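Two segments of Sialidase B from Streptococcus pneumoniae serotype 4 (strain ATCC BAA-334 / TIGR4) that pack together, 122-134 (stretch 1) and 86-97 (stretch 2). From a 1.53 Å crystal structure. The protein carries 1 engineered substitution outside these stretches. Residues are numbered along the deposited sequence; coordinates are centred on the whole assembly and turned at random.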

# COMPACT_ATOMS: atom_id res chain seq x y z
N TYR A 122 -5.34 -19.95 0.15
CA TYR A 122 -5.39 -18.94 1.21
C TYR A 122 -4.16 -19.10 2.07
O TYR A 122 -3.76 -20.21 2.39
CB TYR A 122 -6.61 -19.14 2.11
CG TYR A 122 -7.96 -19.22 1.42
CD1 TYR A 122 -8.43 -20.42 0.92
CD2 TYR A 122 -8.77 -18.10 1.31
CE1 TYR A 122 -9.67 -20.51 0.31
CE2 TYR A 122 -10.02 -18.17 0.72
CZ TYR A 122 -10.46 -19.38 0.21
OH TYR A 122 -11.69 -19.46 -0.38
N VAL A 123 -3.54 -17.99 2.46
CA VAL A 123 -2.49 -18.07 3.46
C VAL A 123 -2.77 -16.99 4.49
O VAL A 123 -3.02 -15.85 4.11
CB VAL A 123 -1.09 -17.85 2.85
CG1 VAL A 123 -0.04 -17.94 3.94
CG2 VAL A 123 -0.81 -18.89 1.77
N ASN A 124 -2.77 -17.37 5.77
CA ASN A 124 -3.01 -16.43 6.86
C ASN A 124 -4.34 -15.68 6.73
O ASN A 124 -4.45 -14.51 7.08
CB ASN A 124 -1.81 -15.50 7.05
CG ASN A 124 -0.57 -16.28 7.41
OD1 ASN A 124 -0.67 -17.34 8.01
ND2 ASN A 124 0.60 -15.78 7.04
N GLY A 125 -5.35 -16.39 6.22
CA GLY A 125 -6.68 -15.85 6.12
C GLY A 125 -6.88 -14.91 4.95
O GLY A 125 -7.85 -14.16 4.90
N ILE A 126 -5.94 -14.95 4.01
CA ILE A 126 -5.99 -14.11 2.83
C ILE A 126 -6.00 -14.96 1.56
O ILE A 126 -5.10 -15.78 1.35
CB ILE A 126 -4.77 -13.17 2.80
CG1 ILE A 126 -4.81 -12.21 3.99
CG2 ILE A 126 -4.74 -12.37 1.51
CD1 ILE A 126 -3.52 -11.40 4.16
N GLU A 127 -7.02 -14.77 0.72
CA GLU A 127 -7.05 -15.43 -0.58
C GLU A 127 -6.00 -14.84 -1.49
O GLU A 127 -6.09 -13.68 -1.89
CB GLU A 127 -8.42 -15.29 -1.24
CG GLU A 127 -8.55 -16.11 -2.51
CD GLU A 127 -9.82 -15.79 -3.28
OE1 GLU A 127 -10.91 -16.11 -2.79
OE2 GLU A 127 -9.70 -15.21 -4.39
N VAL A 128 -4.98 -15.64 -1.82
CA VAL A 128 -3.85 -15.14 -2.61
C VAL A 128 -3.95 -15.49 -4.10
O VAL A 128 -3.36 -14.81 -4.94
CB VAL A 128 -2.47 -15.56 -2.03
CG1 VAL A 128 -2.27 -14.99 -0.61
CG2 VAL A 128 -2.32 -17.07 -2.03
N PHE A 129 -4.68 -16.56 -4.42
CA PHE A 129 -5.10 -16.79 -5.80
C PHE A 129 -6.32 -17.69 -5.88
O PHE A 129 -6.61 -18.47 -4.97
CB PHE A 129 -3.96 -17.28 -6.73
CG PHE A 129 -3.34 -18.61 -6.35
CD1 PHE A 129 -3.98 -19.81 -6.62
CD2 PHE A 129 -2.09 -18.63 -5.73
CE1 PHE A 129 -3.39 -21.03 -6.28
CE2 PHE A 129 -1.48 -19.84 -5.40
CZ PHE A 129 -2.13 -21.04 -5.67
N SER A 130 -7.07 -17.52 -6.96
CA SER A 130 -8.22 -18.37 -7.24
C SER A 130 -8.29 -18.51 -8.75
O SER A 130 -8.56 -17.55 -9.46
CB SER A 130 -9.50 -17.77 -6.67
OG SER A 130 -10.54 -18.74 -6.66
N GLU A 131 -8.01 -19.71 -9.24
CA GLU A 131 -7.88 -19.92 -10.67
C GLU A 131 -8.86 -20.97 -11.18
O GLU A 131 -8.83 -22.12 -10.72
CB GLU A 131 -6.45 -20.36 -10.99
CG GLU A 131 -5.38 -19.39 -10.54
CD GLU A 131 -5.15 -18.25 -11.52
OE1 GLU A 131 -5.86 -18.21 -12.55
OE2 GLU A 131 -4.27 -17.40 -11.26
N THR A 132 -9.72 -20.56 -12.10
CA THR A 132 -10.63 -21.48 -12.77
C THR A 132 -10.05 -21.94 -14.11
O THR A 132 -9.49 -21.14 -14.85
CB THR A 132 -12.00 -20.82 -13.02
OG1 THR A 132 -12.49 -20.27 -11.79
CG2 THR A 132 -13.01 -21.82 -13.57
N VAL A 133 -10.16 -23.24 -14.41
CA VAL A 133 -9.58 -23.79 -15.63
C VAL A 133 -10.65 -24.50 -16.47
O VAL A 133 -11.68 -24.93 -15.94
CB VAL A 133 -8.43 -24.78 -15.33
CG1 VAL A 133 -7.24 -24.07 -14.70
CG2 VAL A 133 -8.92 -25.91 -14.42
N ASP A 134 -10.40 -24.63 -17.77
CA ASP A 134 -11.31 -25.33 -18.67
C ASP A 134 -11.26 -26.85 -18.46
O ASP A 134 -12.29 -27.53 -18.51
CB ASP A 134 -10.97 -25.02 -20.12
CG ASP A 134 -11.25 -23.58 -20.49
OD1 ASP A 134 -12.28 -23.04 -20.05
OD2 ASP A 134 -10.44 -23.00 -21.24
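Stretch 2, residues 86-97: NYLFSRPASLWG

No direct hydrogen bond joins the two segments of this sialidase, although their strands run nearly antiparallel; side chains and bridging waters make the contact. Strand 86-91 of stretch 2 crosses strand 126-132 at 154°, with a closest axial approach of 6.5 Å, too far apart for backbone pairing. Tyr87, Phe89 and Arg91 point their CA-to-CB bonds toward stretch 1, and the order of contacts follows the reversed direction. At the start, the Tyr87 ring lies under Val133, whose CG1 is 4.1 Å from the ring centroid. Phe89, in the m rotamer, is covered over one face by Glu131, with CB 3.9 Å from the centroid, while its own CB sits 3.9 Å from the centroid of the Phe129 ring. Arg91 extends along Val128: its CD lies 3.3 Å from Val128 O, and Val128 CG1 rests over a guanidinium face, 3.7 Å from Arg91 CZ. Hydrogen bonds from Arg91 NE to Pro92 O (3.0 Å) and NH2 to Ala93 O (2.9 Å) tie that group to the following loop. Beyond the strand, Ser94 and Leu95 meet Val123 beside the type I' turn Val123-Ile126; Val123 CG1 is 3.7 Å from Leu95 CD2. Two waters donate to Ser94 O, one also donating to Val123 O, the other accepting from Asn124 ND2.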

# COMPACT_ATOMS: atom_id res chain seq x y z
N ASN A 86 -0.28 -29.07 -17.37
CA ASN A 86 0.80 -28.57 -16.54
C ASN A 86 0.44 -27.21 -15.97
O ASN A 86 0.74 -26.17 -16.57
CB ASN A 86 2.10 -28.49 -17.32
CG ASN A 86 2.61 -29.85 -17.72
OD1 ASN A 86 3.19 -30.56 -16.90
ND2 ASN A 86 2.40 -30.22 -18.97
N TYR A 87 -0.18 -27.21 -14.80
CA TYR A 87 -0.62 -25.98 -14.19
C TYR A 87 0.39 -25.50 -13.15
O TYR A 87 0.92 -26.30 -12.38
CB TYR A 87 -1.99 -26.17 -13.54
CG TYR A 87 -3.12 -26.44 -14.51
CD1 TYR A 87 -3.12 -25.89 -15.79
CD2 TYR A 87 -4.18 -27.26 -14.14
CE1 TYR A 87 -4.16 -26.14 -16.67
CE2 TYR A 87 -5.23 -27.50 -15.02
CZ TYR A 87 -5.21 -26.94 -16.28
OH TYR A 87 -6.24 -27.20 -17.15
N LEU A 88 0.65 -24.21 -13.16
CA LEU A 88 1.47 -23.58 -12.14
C LEU A 88 0.76 -22.30 -11.72
O LEU A 88 0.56 -21.40 -12.55
CB LEU A 88 2.87 -23.26 -12.68
CG LEU A 88 3.71 -22.34 -11.79
CD1 LEU A 88 4.14 -23.05 -10.54
CD2 LEU A 88 4.93 -21.79 -12.54
N PHE A 89 0.35 -22.23 -10.46
CA PHE A 89 -0.30 -21.03 -9.91
C PHE A 89 0.48 -20.56 -8.70
O PHE A 89 0.89 -21.36 -7.88
CB PHE A 89 -1.74 -21.32 -9.48
CG PHE A 89 -2.55 -21.97 -10.54
CD1 PHE A 89 -2.79 -21.33 -11.74
CD2 PHE A 89 -3.08 -23.24 -10.34
CE1 PHE A 89 -3.55 -21.93 -12.74
CE2 PHE A 89 -3.83 -23.85 -11.33
CZ PHE A 89 -4.06 -23.19 -12.53
N SER A 90 0.68 -19.25 -8.59
CA SER A 90 1.45 -18.74 -7.47
C SER A 90 1.15 -17.27 -7.25
O SER A 90 0.57 -16.60 -8.11
CB SER A 90 2.95 -18.92 -7.73
OG SER A 90 3.37 -18.03 -8.75
N ARG A 91 1.53 -16.77 -6.07
CA ARG A 91 1.55 -15.34 -5.85
C ARG A 91 2.73 -14.96 -4.97
O ARG A 91 2.95 -15.58 -3.93
CB ARG A 91 0.27 -14.83 -5.21
CG ARG A 91 0.12 -13.32 -5.40
CD ARG A 91 -0.85 -12.74 -4.38
NE ARG A 91 -0.22 -12.49 -3.09
CZ ARG A 91 -0.83 -11.89 -2.07
NH1 ARG A 91 -2.09 -11.50 -2.20
NH2 ARG A 91 -0.17 -11.70 -0.93
N PRO A 92 3.47 -13.92 -5.36
CA PRO A 92 4.54 -13.40 -4.50
C PRO A 92 4.01 -12.90 -3.15
O PRO A 92 2.79 -12.71 -3.00
CB PRO A 92 5.08 -12.21 -5.31
CG PRO A 92 4.85 -12.65 -6.74
CD PRO A 92 3.50 -13.31 -6.70
N ALA A 93 4.93 -12.70 -2.21
CA ALA A 93 4.67 -12.01 -0.94
C ALA A 93 3.42 -12.53 -0.24
O ALA A 93 2.53 -11.76 0.10
CB ALA A 93 4.56 -10.50 -1.17
N SER A 94 3.37 -13.84 -0.03
CA SER A 94 2.20 -14.46 0.62
C SER A 94 2.43 -14.93 2.06
O SER A 94 1.46 -15.31 2.73
CB SER A 94 1.69 -15.61 -0.24
OG SER A 94 1.20 -15.14 -1.48
N LEU A 95 3.67 -14.91 2.53
CA LEU A 95 4.04 -15.58 3.79
C LEU A 95 4.67 -14.66 4.82
O LEU A 95 5.21 -13.61 4.49
CB LEU A 95 5.07 -16.69 3.50
CG LEU A 95 4.62 -17.84 2.62
CD1 LEU A 95 5.79 -18.78 2.34
CD2 LEU A 95 3.50 -18.61 3.28
N TRP A 96 4.60 -15.07 6.08
CA TRP A 96 5.41 -14.48 7.14
C TRP A 96 6.53 -15.44 7.52
O TRP A 96 6.40 -16.66 7.36
CB TRP A 96 4.54 -14.20 8.36
CG TRP A 96 3.94 -12.82 8.33
CD1 TRP A 96 2.82 -12.42 7.64
CD2 TRP A 96 4.43 -11.66 9.01
NE1 TRP A 96 2.59 -11.08 7.86
CE2 TRP A 96 3.57 -10.59 8.70
CE3 TRP A 96 5.53 -11.41 9.84
CZ2 TRP A 96 3.77 -9.29 9.19
CZ3 TRP A 96 5.72 -10.13 10.34
CH2 TRP A 96 4.84 -9.08 10.01
N GLY A 97 7.63 -14.89 8.03
CA GLY A 97 8.77 -15.70 8.43
C GLY A 97 8.96 -15.70 9.94
O GLY A 97 8.85 -16.75 10.60
O HOH W 1 -7.69 -25.62 -18.92
O HOH W 2 -0.86 -17.68 -11.02
O HOH W 3 -1.30 -13.99 2.63
O HOH W 4 1.06 -13.79 5.05